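Local coordinates for protein transmembrane oligosaccharyl transferase (Archaeoglobus fulgidus, PDB 3WAJ) that is a membrane-embedded oligosaccharyl transferase of the STT3/AglB family, joining a GT-C-type transmembrane helical region with a bound zinc ion to large soluble domains, at residues 37-43 and 103-107; 229-233 and 294-298; 547-551 and 583-588. The contacts are given in a common frame with arbitrary orientation. Residue numbers count along the deposited sequence, not the author numbering.

Contact 1. Residues 37-43 and 103-107; sequences FTWTVRL and ESLRA
Residues 37-43 form an irregular loop whose middle is anchored by Arg-106 in segment 103-107 of helix 102-118; the closest CA pair is Val-41 and Glu-103, 5.8 Å apart. Phe-37 is the first residue to leave helical angles after helix 33-36. Its ring, at chi1 m, brings CE1 to 4.1 Å from CB of Ala-107, meeting that methyl with its edge. The chain turns tightly about Trp-39, closed by a backbone hydrogen bond from N of Thr-38 to O of Thr-40 (3.1 Å), Trp-39 itself pointing away. Thr-40 to Leu-43 are extended. Thr-40 takes chi1 t, and its OG1 accepts a hydrogen bond from NH1 of Arg-106 at 3.1 Å. The same NH1 donates to the carbonyl O of Val-41 at 2.8 Å, so one guanidinium nitrogen clamps two successive loop residues, both acceptors lying near the guanidinium plane. Arg-106 (chi1 m, chi2 t) bends at chi3 -93° to bring NH1 there. Val-41 points at the helix, with CG1 3.3 Å from O of Glu-103 and CG2 3.6 Å from CB of Arg-106. Arg-42 extends the other way, all t to chi3, and hydrogen-bonds to the carbonyls of Ser-35, Ala-496, Gly-498 and Pro-499. Leu-43 again faces the helix, its CD1 3.7 Å from CG of Arg-106. These residues probably belong to the first external loop, as in GT-C transferases, and the Leu-43 side chain lies about 12 Å from the zinc ion that Asp-47 helps bind. Helix 102-118 backs the loop, while Leu-43 and Arg-106 also touch helix 47-60 through Tyr-52 and Trp-49 respectively.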
loop_
_atom_site.group_PDB
_atom_site.type_symbol
_atom_site.label_atom_id
_atom_site.label_comp_id
_atom_site.label_asym_id
_atom_site.label_seq_id
_atom_site.Cartn_x
_atom_site.Cartn_y
_atom_site.Cartn_z
ATOM N N PHE A 37 8.203 -11.008 14.758
ATOM C CA PHE A 37 9.492 -11.624 15.056
ATOM C C PHE A 37 9.533 -13.106 14.679
ATOM O O PHE A 37 9.381 -13.980 15.523
ATOM C CB PHE A 37 9.902 -11.359 16.508
ATOM C CG PHE A 37 9.938 -9.894 16.846
ATOM C CD1 PHE A 37 10.976 -9.086 16.382
ATOM C CD2 PHE A 37 8.910 -9.309 17.572
ATOM C CE1 PHE A 37 11.002 -7.717 16.656
ATOM C CE2 PHE A 37 8.928 -7.940 17.858
ATOM C CZ PHE A 37 9.976 -7.145 17.398
ATOM N N THR A 38 9.743 -13.356 13.387
ATOM C CA THR A 38 9.816 -14.704 12.834
ATOM C C THR A 38 11.195 -14.938 12.268
ATOM O O THR A 38 12.201 -14.517 12.849
ATOM C CB THR A 38 8.870 -14.892 11.658
ATOM O OG1 THR A 38 7.955 -13.791 11.583
ATOM C CG2 THR A 38 8.123 -16.209 11.756
ATOM N N TRP A 39 11.226 -15.580 11.101
ATOM C CA TRP A 39 12.476 -15.935 10.443
ATOM C C TRP A 39 13.343 -14.701 10.168
ATOM O O TRP A 39 14.546 -14.826 9.989
ATOM C CB TRP A 39 12.199 -16.729 9.158
ATOM C CG TRP A 39 10.882 -16.384 8.537
ATOM C CD1 TRP A 39 9.686 -17.017 8.737
ATOM C CD2 TRP A 39 10.623 -15.311 7.619
ATOM N NE1 TRP A 39 8.700 -16.407 7.991
ATOM C CE2 TRP A 39 9.247 -15.358 7.295
ATOM C CE3 TRP A 39 11.421 -14.318 7.038
ATOM C CZ2 TRP A 39 8.645 -14.437 6.419
ATOM C CZ3 TRP A 39 10.836 -13.419 6.164
ATOM C CH2 TRP A 39 9.454 -13.473 5.869
ATOM N N THR A 40 12.722 -13.522 10.140
ATOM C CA THR A 40 13.444 -12.249 10.139
ATOM C C THR A 40 12.590 -11.279 10.945
ATOM O O THR A 40 11.516 -11.664 11.409
ATOM C CB THR A 40 13.616 -11.704 8.707
ATOM O OG1 THR A 40 14.658 -10.724 8.672
ATOM C CG2 THR A 40 12.317 -11.064 8.222
ATOM N N VAL A 41 13.031 -10.037 11.136
ATOM C CA VAL A 41 12.097 -9.072 11.714
ATOM C C VAL A 41 11.366 -8.440 10.556
ATOM O O VAL A 41 11.958 -7.847 9.648
ATOM C CB VAL A 41 12.710 -8.048 12.722
ATOM C CG1 VAL A 41 14.120 -7.755 12.400
ATOM C CG2 VAL A 41 11.861 -6.747 12.792
ATOM N N ARG A 42 10.057 -8.600 10.598
ATOM C CA ARG A 42 9.240 -8.542 9.408
ATOM C C ARG A 42 8.218 -7.428 9.561
ATOM O O ARG A 42 7.215 -7.590 10.246
ATOM C CB ARG A 42 8.575 -9.912 9.240
ATOM C CG ARG A 42 7.521 -10.011 8.198
ATOM C CD ARG A 42 6.923 -11.410 8.181
ATOM N NE ARG A 42 5.907 -11.487 7.139
ATOM C CZ ARG A 42 4.611 -11.578 7.376
ATOM N NH1 ARG A 42 4.178 -11.647 8.632
ATOM N NH2 ARG A 42 3.756 -11.614 6.361
ATOM N N LEU A 43 8.513 -6.286 8.940
ATOM C CA LEU A 43 7.641 -5.115 8.961
ATOM C C LEU A 43 6.413 -5.431 8.118
ATOM O O LEU A 43 6.479 -6.264 7.220
ATOM C CB LEU A 43 8.377 -3.876 8.400
ATOM C CG LEU A 43 9.632 -3.394 9.143
ATOM C CD1 LEU A 43 10.333 -2.243 8.402
ATOM C CD2 LEU A 43 9.297 -2.975 10.567
ATOM N N GLU A 103 18.111 -5.775 10.851
ATOM C CA GLU A 103 17.169 -6.291 11.849
ATOM C C GLU A 103 16.991 -5.385 13.057
ATOM O O GLU A 103 15.866 -5.137 13.492
ATOM C CB GLU A 103 17.607 -7.681 12.319
ATOM C CG GLU A 103 17.740 -8.689 11.197
ATOM C CD GLU A 103 17.559 -10.125 11.660
ATOM O OE1 GLU A 103 16.576 -10.391 12.390
ATOM O OE2 GLU A 103 18.391 -10.984 11.279
ATOM N N SER A 104 18.099 -4.901 13.608
ATOM C CA SER A 104 18.033 -4.029 14.782
ATOM C C SER A 104 17.173 -2.797 14.521
ATOM O O SER A 104 16.307 -2.463 15.326
ATOM C CB SER A 104 19.430 -3.601 15.216
ATOM O OG SER A 104 20.346 -4.647 15.010
ATOM N N LEU A 105 17.416 -2.130 13.393
ATOM C CA LEU A 105 16.643 -0.950 13.008
ATOM C C LEU A 105 15.169 -1.313 12.904
ATOM O O LEU A 105 14.320 -0.663 13.522
ATOM C CB LEU A 105 17.123 -0.422 11.660
ATOM C CG LEU A 105 17.051 1.077 11.368
ATOM C CD1 LEU A 105 16.722 1.325 9.905
ATOM C CD2 LEU A 105 16.081 1.820 12.291
ATOM N N ARG A 106 14.881 -2.360 12.130
ATOM C CA ARG A 106 13.517 -2.829 11.895
ATOM C C ARG A 106 12.771 -3.107 13.194
ATOM O O ARG A 106 11.601 -2.726 13.353
ATOM C CB ARG A 106 13.540 -4.081 10.999
ATOM C CG ARG A 106 13.508 -3.763 9.496
ATOM C CD ARG A 106 13.475 -5.026 8.646
ATOM N NE ARG A 106 14.826 -5.432 8.277
ATOM C CZ ARG A 106 15.239 -6.683 8.174
ATOM N NH1 ARG A 106 14.413 -7.682 8.408
ATOM N NH2 ARG A 106 16.479 -6.921 7.829
ATOM N N ALA A 107 13.457 -3.766 14.123
ATOM C CA ALA A 107 12.886 -4.072 15.440
ATOM C C ALA A 107 12.425 -2.796 16.133
ATOM O O ALA A 107 11.251 -2.674 16.532
ATOM C CB ALA A 107 13.897 -4.801 16.298
#

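Contact 2. Residues 229-233 and 294-298; sequences MFFAF and FYQIE
Two nearly parallel helical segments stand unusually far apart, 11.8 Å between axes at an angle of 12°, and aromatic rings fill the gap. This is helix-helix packing within the GT-C-type transmembrane bundle, between helix 221-234 and helix 278-303. The closest CA pair is Met-229 and Phe-294, at 7.8 Å. Phe-294, chi1 -90°, presents its edge to the face of Phe-233 (chi1 -81°), a T-shaped pair with centroids 4.7 Å apart and planes at 67°. One turn earlier, CB of Met-229 sits 4.1 Å from the Phe-294 centroid, 5° off the normal, a CH-pi contact; its SD, 5.1 Å from that centroid, adds an oblique Met-aromatic contact. Met-229 (m, t, p) curls so that CE reaches CB of Phe-294 at 3.5 Å. No hydrogen bond crosses. Glu-298 forms a salt bridge with Arg-243 of helix 243-261, and Met-316 of helix 315-332 also touches Phe-233. CE1 of Phe-233 ends 3.7 Å from OE1 of Glu-298.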
loop_
_atom_site.group_PDB
_atom_site.type_symbol
_atom_site.label_atom_id
_atom_site.label_comp_id
_atom_site.label_asym_id
_atom_site.label_seq_id
_atom_site.Cartn_x
_atom_site.Cartn_y
_atom_site.Cartn_z
ATOM N N MET A 229 -14.781 28.753 13.451
ATOM C CA MET A 229 -14.911 30.191 13.620
ATOM C C MET A 229 -16.071 30.715 12.793
ATOM O O MET A 229 -16.865 31.524 13.275
ATOM C CB MET A 229 -13.605 30.907 13.274
ATOM C CG MET A 229 -12.437 30.419 14.111
ATOM S SD MET A 229 -10.872 31.144 13.613
ATOM C CE MET A 229 -11.244 32.882 13.851
ATOM N N PHE A 230 -16.171 30.241 11.557
ATOM C CA PHE A 230 -17.277 30.621 10.690
ATOM C C PHE A 230 -18.606 30.485 11.443
ATOM O O PHE A 230 -19.331 31.462 11.617
ATOM C CB PHE A 230 -17.289 29.760 9.430
ATOM C CG PHE A 230 -18.423 30.068 8.497
ATOM C CD1 PHE A 230 -18.330 31.120 7.598
ATOM C CD2 PHE A 230 -19.587 29.310 8.518
ATOM C CE1 PHE A 230 -19.383 31.414 6.724
ATOM C CE2 PHE A 230 -20.647 29.599 7.651
ATOM C CZ PHE A 230 -20.542 30.647 6.754
ATOM N N PHE A 231 -18.888 29.282 11.936
ATOM C CA PHE A 231 -20.154 28.998 12.613
ATOM C C PHE A 231 -20.331 29.700 13.966
ATOM O O PHE A 231 -21.435 30.125 14.291
ATOM C CB PHE A 231 -20.405 27.479 12.705
ATOM C CG PHE A 231 -20.807 26.857 11.386
ATOM C CD1 PHE A 231 -21.995 27.229 10.759
ATOM C CD2 PHE A 231 -19.996 25.915 10.763
ATOM C CE1 PHE A 231 -22.362 26.663 9.531
ATOM C CE2 PHE A 231 -20.362 25.347 9.537
ATOM C CZ PHE A 231 -21.541 25.719 8.925
ATOM N N ALA A 232 -19.257 29.835 14.743
ATOM C CA ALA A 232 -19.312 30.625 15.984
ATOM C C ALA A 232 -19.677 32.092 15.717
ATOM O O ALA A 232 -20.176 32.792 16.599
ATOM C CB ALA A 232 -18.006 30.533 16.753
ATOM N N PHE A 233 -19.416 32.548 14.499
ATOM C CA PHE A 233 -19.762 33.908 14.114
ATOM C C PHE A 233 -21.180 33.998 13.539
ATOM O O PHE A 233 -22.006 34.728 14.085
ATOM C CB PHE A 233 -18.698 34.510 13.171
ATOM C CG PHE A 233 -17.473 35.053 13.893
ATOM C CD1 PHE A 233 -17.195 36.414 13.895
ATOM C CD2 PHE A 233 -16.603 34.201 14.575
ATOM C CE1 PHE A 233 -16.069 36.927 14.559
ATOM C CE2 PHE A 233 -15.469 34.702 15.250
ATOM C CZ PHE A 233 -15.202 36.059 15.240
ATOM N N PHE A 294 -11.268 37.721 11.209
ATOM C CA PHE A 294 -12.326 37.411 12.162
ATOM C C PHE A 294 -12.199 38.234 13.427
ATOM O O PHE A 294 -13.184 38.742 13.939
ATOM C CB PHE A 294 -12.273 35.942 12.540
ATOM C CG PHE A 294 -13.087 35.064 11.649
ATOM C CD1 PHE A 294 -14.464 34.981 11.809
ATOM C CD2 PHE A 294 -12.480 34.308 10.657
ATOM C CE1 PHE A 294 -15.223 34.153 10.984
ATOM C CE2 PHE A 294 -13.233 33.481 9.835
ATOM C CZ PHE A 294 -14.604 33.403 9.996
ATOM N N TYR A 295 -10.981 38.329 13.941
ATOM C CA TYR A 295 -10.707 39.128 15.121
ATOM C C TYR A 295 -11.195 40.552 14.909
ATOM O O TYR A 295 -11.942 41.098 15.733
ATOM C CB TYR A 295 -9.198 39.145 15.403
ATOM C CG TYR A 295 -8.797 40.021 16.575
ATOM C CD1 TYR A 295 -9.276 39.764 17.857
ATOM C CD2 TYR A 295 -7.921 41.086 16.405
ATOM C CE1 TYR A 295 -8.903 40.551 18.930
ATOM C CE2 TYR A 295 -7.537 41.877 17.480
ATOM C CZ TYR A 295 -8.037 41.605 18.735
ATOM O OH TYR A 295 -7.666 42.394 19.801
ATOM N N GLN A 296 -10.759 41.137 13.798
ATOM C CA GLN A 296 -11.180 42.467 13.396
ATOM C C GLN A 296 -12.705 42.590 13.212
ATOM O O GLN A 296 -13.305 43.601 13.588
ATOM C CB GLN A 296 -10.461 42.867 12.107
ATOM C CG GLN A 296 -10.774 44.276 11.673
ATOM C CD GLN A 296 -10.499 45.299 12.764
ATOM O OE1 GLN A 296 -9.385 45.394 13.282
ATOM N NE2 GLN A 296 -11.517 46.063 13.121
ATOM N N ILE A 297 -13.330 41.568 12.638
ATOM C CA ILE A 297 -14.777 41.591 12.476
ATOM C C ILE A 297 -15.441 41.724 13.850
ATOM O O ILE A 297 -16.343 42.569 14.045
ATOM C CB ILE A 297 -15.295 40.369 11.684
ATOM C CG1 ILE A 297 -14.923 40.514 10.206
ATOM C CG2 ILE A 297 -16.790 40.239 11.815
ATOM C CD1 ILE A 297 -15.201 39.280 9.369
ATOM N N GLU A 298 -14.966 40.935 14.813
ATOM C CA GLU A 298 -15.487 41.025 16.177
ATOM C C GLU A 298 -15.268 42.430 16.796
ATOM O O GLU A 298 -16.159 42.972 17.471
ATOM C CB GLU A 298 -14.917 39.913 17.060
ATOM C CG GLU A 298 -15.634 39.750 18.416
ATOM C CD GLU A 298 -17.140 39.491 18.301
ATOM O OE1 GLU A 298 -17.562 38.823 17.333
ATOM O OE2 GLU A 298 -17.904 39.949 19.196
#

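Contact 3. Residues 547-551 and 583-588; sequences VISWW and GASSFF
An extended chain passes over the first turn of a short helix. Val-547 and Ile-548 have strand angles (phi/psi -117/117 and -103/132), Ser-549 and Trp-550 stay extended, and Trp-551 turns into a 3-10 conformation. Opposite, Gly-583 is fully extended (179/-175) at the N-cap of helix 584-588; its O accepts from N of Phe-587 at 3.1 Å, and O of Ala-584 from N of Phe-588 at 3.1 Å. The closest CA pair is Trp-550 and Ala-584, 5.8 Å apart, a spacing permitted by the small alanine: its CB lies 3.4 Å from O of Ser-549 and 4.0 Å from CE3 of Trp-550. Ile-548 (t, t) points at the helix, with CD1 3.7 Å from CB of Phe-587 and CG2 4.3 Å from the centroid of the Phe-587 ring, over its face, a CH-pi contact. Phe-587 adopts chi1 t and Phe-588 chi1 m; the edge of the latter ring meets the backbone of Ile-548 and Ser-549, CZ lying 3.6 Å from CA of Ser-549 and 3.7 Å from O of Ile-548. Farther along, CZ3 of Trp-550 is 4.0 Å from CB of Ser-585. No hydrogen bond links the segments; OG of Ser-549 hydrogen-bonds to O of Val-609, and OG of Ser-585 to O of Ile-574. Trp-550 and Trp-551 open the WWDYG signature of the STT3/AglB family, which therefore starts where strand meets helix. Strand 546-548 runs between the parallel strands 564-565 and 605-611; Val-608 of the latter touches Ile-548, Phe-587 and Phe-588, while helix 619-627 packs on Trp-550 and helix 593-602 on Phe-587.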
loop_
_atom_site.group_PDB
_atom_site.type_symbol
_atom_site.label_atom_id
_atom_site.label_comp_id
_atom_site.label_asym_id
_atom_site.label_seq_id
_atom_site.Cartn_x
_atom_site.Cartn_y
_atom_site.Cartn_z
ATOM N N VAL A 547 14.920 -3.550 -12.184
ATOM C CA VAL A 547 14.287 -4.788 -11.807
ATOM C C VAL A 547 12.776 -4.620 -12.012
ATOM O O VAL A 547 12.130 -3.782 -11.365
ATOM C CB VAL A 547 14.586 -5.107 -10.357
ATOM C CG1 VAL A 547 13.886 -6.424 -9.931
ATOM C CG2 VAL A 547 16.090 -5.210 -10.145
ATOM N N ILE A 548 12.211 -5.420 -12.912
ATOM C CA ILE A 548 10.807 -5.274 -13.250
ATOM C C ILE A 548 9.910 -6.339 -12.597
ATOM O O ILE A 548 10.177 -7.537 -12.635
ATOM C CB ILE A 548 10.585 -5.215 -14.776
ATOM C CG1 ILE A 548 9.178 -4.699 -15.080
ATOM C CG2 ILE A 548 10.810 -6.567 -15.418
ATOM C CD1 ILE A 548 9.074 -4.007 -16.423
ATOM N N SER A 549 8.820 -5.877 -12.005
ATOM C CA SER A 549 7.892 -6.744 -11.307
ATOM C C SER A 549 6.607 -5.937 -11.138
ATOM O O SER A 549 6.569 -4.765 -11.475
ATOM C CB SER A 549 8.477 -7.133 -9.943
ATOM O OG SER A 549 7.559 -7.930 -9.214
ATOM N N TRP A 550 5.553 -6.544 -10.619
ATOM C CA TRP A 550 4.311 -5.805 -10.428
ATOM C C TRP A 550 4.553 -4.661 -9.422
ATOM O O TRP A 550 5.509 -4.718 -8.635
ATOM C CB TRP A 550 3.196 -6.761 -9.966
ATOM C CG TRP A 550 1.800 -6.186 -10.007
ATOM C CD1 TRP A 550 0.839 -6.332 -9.051
ATOM C CD2 TRP A 550 1.207 -5.382 -11.050
ATOM N NE1 TRP A 550 -0.307 -5.675 -9.425
ATOM C CE2 TRP A 550 -0.111 -5.082 -10.644
ATOM C CE3 TRP A 550 1.665 -4.885 -12.279
ATOM C CZ2 TRP A 550 -0.987 -4.311 -11.427
ATOM C CZ3 TRP A 550 0.801 -4.113 -13.050
ATOM C CH2 TRP A 550 -0.511 -3.838 -12.623
ATOM N N TRP A 551 3.714 -3.624 -9.440
ATOM C CA TRP A 551 4.023 -2.417 -8.663
ATOM C C TRP A 551 3.942 -2.621 -7.148
ATOM O O TRP A 551 4.633 -1.928 -6.400
ATOM C CB TRP A 551 3.146 -1.244 -9.095
ATOM C CG TRP A 551 1.664 -1.448 -8.923
ATOM C CD1 TRP A 551 0.793 -1.932 -9.858
ATOM C CD2 TRP A 551 0.868 -1.124 -7.766
ATOM N NE1 TRP A 551 -0.489 -1.943 -9.355
ATOM C CE2 TRP A 551 -0.473 -1.461 -8.074
ATOM C CE3 TRP A 551 1.161 -0.597 -6.499
ATOM C CZ2 TRP A 551 -1.529 -1.274 -7.162
ATOM C CZ3 TRP A 551 0.115 -0.417 -5.589
ATOM C CH2 TRP A 551 -1.217 -0.754 -5.929
ATOM N N GLY A 583 6.279 0.067 -18.875
ATOM C CA GLY A 583 6.047 -0.053 -17.447
ATOM C C GLY A 583 5.695 -1.499 -17.157
ATOM O O GLY A 583 5.733 -2.344 -18.047
ATOM N N ALA A 584 5.351 -1.787 -15.911
ATOM C CA ALA A 584 5.093 -3.158 -15.497
ATOM C C ALA A 584 3.930 -3.836 -16.237
ATOM O O ALA A 584 4.034 -4.996 -16.620
ATOM C CB ALA A 584 4.898 -3.238 -13.987
ATOM N N SER A 585 2.828 -3.131 -16.451
ATOM C CA SER A 585 1.663 -3.766 -17.056
ATOM C C SER A 585 1.912 -4.071 -18.531
ATOM O O SER A 585 1.423 -5.063 -19.064
ATOM C CB SER A 585 0.386 -2.931 -16.869
ATOM O OG SER A 585 0.403 -1.765 -17.668
ATOM N N SER A 586 2.693 -3.232 -19.190
ATOM C CA SER A 586 2.915 -3.397 -20.628
ATOM C C SER A 586 3.995 -4.444 -20.861
ATOM O O SER A 586 4.086 -5.038 -21.937
ATOM C CB SER A 586 3.297 -2.064 -21.273
ATOM O OG SER A 586 4.216 -1.370 -20.457
ATOM N N PHE A 587 4.819 -4.679 -19.844
ATOM C CA PHE A 587 5.781 -5.760 -19.947
ATOM C C PHE A 587 5.055 -7.113 -19.765
ATOM O O PHE A 587 5.086 -7.963 -20.653
ATOM C CB PHE A 587 6.942 -5.567 -18.969
ATOM C CG PHE A 587 7.957 -6.675 -19.014
ATOM C CD1 PHE A 587 8.944 -6.689 -19.985
ATOM C CD2 PHE A 587 7.910 -7.726 -18.097
ATOM C CE1 PHE A 587 9.879 -7.730 -20.050
ATOM C CE2 PHE A 587 8.843 -8.769 -18.148
ATOM C CZ PHE A 587 9.824 -8.771 -19.125
ATOM N N PHE A 588 4.362 -7.291 -18.644
ATOM C CA PHE A 588 3.782 -8.607 -18.308
ATOM C C PHE A 588 2.578 -9.058 -19.123
ATOM O O PHE A 588 2.295 -10.259 -19.189
ATOM C CB PHE A 588 3.477 -8.730 -16.805
ATOM C CG PHE A 588 4.707 -8.656 -15.939
ATOM C CD1 PHE A 588 5.571 -9.743 -15.841
ATOM C CD2 PHE A 588 5.016 -7.491 -15.240
ATOM C CE1 PHE A 588 6.734 -9.676 -15.048
ATOM C CE2 PHE A 588 6.175 -7.403 -14.449
ATOM C CZ PHE A 588 7.036 -8.493 -14.352
#

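Overall arrangement
Contacts 2 and 3 are buried and have no hydrogen bonds between their segments, whereas contact 1 is partly exposed and relies on an arginine that donates two. The elements differ too: loop on helix in contact 1, helix beside helix in contact 2, strand end on helix in contact 3. Contacts 1 and 2 both belong to the STT3 N-terminal region, yet their centres are 52 Å apart; contact 1 lies closer to contact 3, in the AglB core (28 Å between centres, about 14 Å between nearest atoms). Contacts 2 and 3 lie on opposite sides of the chain's centre. Aromatic rings pack on each other in contact 2, but on aliphatic groups and backbone in contact 3.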